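Local coordinates for 190aa long hypothetical protein (Pyrococcus horikoshii, PDB 2DDZ) that is of unknown function but forms a hexamer and belongs to the DUF366 family, grouped with the class II aminoacyl-tRNA synthetase-like folds, at residues E[150-154]-E[155-159]. Sequence-based numbering, arbitrary orientation.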
# COMPACT_ATOMS: atom_id res chain seq x y z
N ASP E 150 -13.43 -38.41 0.41
CA ASP E 150 -12.90 -39.35 -0.59
C ASP E 150 -11.76 -38.71 -1.36
O ASP E 150 -11.97 -37.77 -2.13
CB ASP E 150 -14.00 -39.75 -1.58
CG ASP E 150 -15.06 -40.63 -0.95
OD1 ASP E 150 -14.70 -41.71 -0.43
OD2 ASP E 150 -16.25 -40.25 -0.98
N ALA E 151 -10.55 -39.23 -1.18
CA ALA E 151 -9.38 -38.68 -1.88
C ALA E 151 -8.92 -39.54 -3.05
O ALA E 151 -9.15 -40.75 -3.08
CB ALA E 151 -8.23 -38.49 -0.90
N ILE E 152 -8.24 -38.90 -3.99
CA ILE E 152 -7.74 -39.58 -5.17
C ILE E 152 -6.30 -39.10 -5.37
O ILE E 152 -5.98 -37.95 -5.08
CB ILE E 152 -8.66 -39.25 -6.39
CG1 ILE E 152 -8.37 -40.19 -7.56
CG2 ILE E 152 -8.48 -37.81 -6.83
CD1 ILE E 152 -7.08 -39.88 -8.24
N GLY E 153 -5.43 -40.00 -5.84
CA GLY E 153 -4.02 -39.66 -6.06
C GLY E 153 -3.62 -39.67 -7.53
O GLY E 153 -4.40 -40.09 -8.39
N LEU E 154 -2.40 -39.22 -7.82
CA LEU E 154 -1.93 -39.17 -9.20
C LEU E 154 -1.74 -40.57 -9.80
O LEU E 154 -2.00 -40.79 -10.98
CB LEU E 154 -0.62 -38.38 -9.29
CG LEU E 154 -0.68 -36.87 -9.04
CD1 LEU E 154 0.74 -36.32 -9.00
CD2 LEU E 154 -1.49 -36.18 -10.14
N GLU E 155 -1.28 -41.51 -8.98
CA GLU E 155 -1.08 -42.88 -9.44
C GLU E 155 -2.37 -43.48 -10.01
O GLU E 155 -2.39 -43.93 -11.15
CB GLU E 155 -0.53 -43.74 -8.30
CG GLU E 155 0.98 -43.62 -8.15
CD GLU E 155 1.50 -44.31 -6.92
OE1 GLU E 155 0.81 -45.25 -6.46
OE2 GLU E 155 2.59 -43.94 -6.44
N GLU E 156 -3.43 -43.48 -9.21
CA GLU E 156 -4.71 -44.01 -9.66
C GLU E 156 -5.16 -43.36 -10.98
O GLU E 156 -5.92 -43.96 -11.75
CB GLU E 156 -5.79 -43.79 -8.59
CG GLU E 156 -7.14 -44.40 -8.96
CD GLU E 156 -8.18 -44.29 -7.86
OE1 GLU E 156 -7.82 -43.92 -6.72
OE2 GLU E 156 -9.36 -44.60 -8.14
N LEU E 157 -4.70 -42.14 -11.24
CA LEU E 157 -5.07 -41.46 -12.48
C LEU E 157 -4.10 -41.84 -13.60
O LEU E 157 -4.25 -41.41 -14.74
CB LEU E 157 -5.05 -39.94 -12.28
CG LEU E 157 -6.00 -39.30 -11.26
CD1 LEU E 157 -5.71 -37.81 -11.20
CD2 LEU E 157 -7.46 -39.55 -11.65
N GLY E 158 -3.11 -42.66 -13.26
CA GLY E 158 -2.14 -43.09 -14.25
C GLY E 158 -1.17 -42.01 -14.68
O GLY E 158 -0.71 -41.99 -15.83
N ILE E 159 -0.86 -41.09 -13.77
CA ILE E 159 0.07 -40.02 -14.07
C ILE E 159 1.36 -40.27 -13.30
O ILE E 159 1.33 -40.69 -12.15
CB ILE E 159 -0.49 -38.65 -13.66
CG1 ILE E 159 -1.76 -38.36 -14.46
CG2 ILE E 159 0.54 -37.55 -13.91
CD1 ILE E 159 -2.41 -37.05 -14.10
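The carboxylate of Glu156 lies flat beneath Ile152, whose CG1 sits over one face, 3.9 Å from Glu156 OE1. The extended acid chain, its CG anti to the backbone N, brings this group alongside the isoleucine, where OE2 forms a salt bridge with Arg118 of strand 118-128. Ile152 reaches Leu157 through CD1, its CG1 being turned away from the backbone N (chi1 -167°), and the two side chains meet at about a right angle. Here the packing is tight: CD1 stands 3.3 Å from Leu157 CG. That same CG also rests against the carbonyl of Gly153, 3.4 Å from its O, while the leucine side chain also touches Ile104. Trimming Leu157 to an alanine would probably open a gap between Ile152 CD1 and Ile104 and leave the Gly153 carbonyl less covered. Two N-H groups converge on Leu154 O: Leu157 N by a weak, bent bond, and Ile159 N by a nearly straight one of 3.0 Å (167° at the hydrogen), tilted 34° from the carbonyl plane. Across this bond Leu154 CD2 and Ile159 CD1 meet at 4.2 Å. Together with the Gly158 N to Glu155 O bond of the type I turn and the positive phi of Gly158, the arrangement is a worked example of the Schellman motif, complete with its apolar pair, closing a single turn in the loop before helix 161-184.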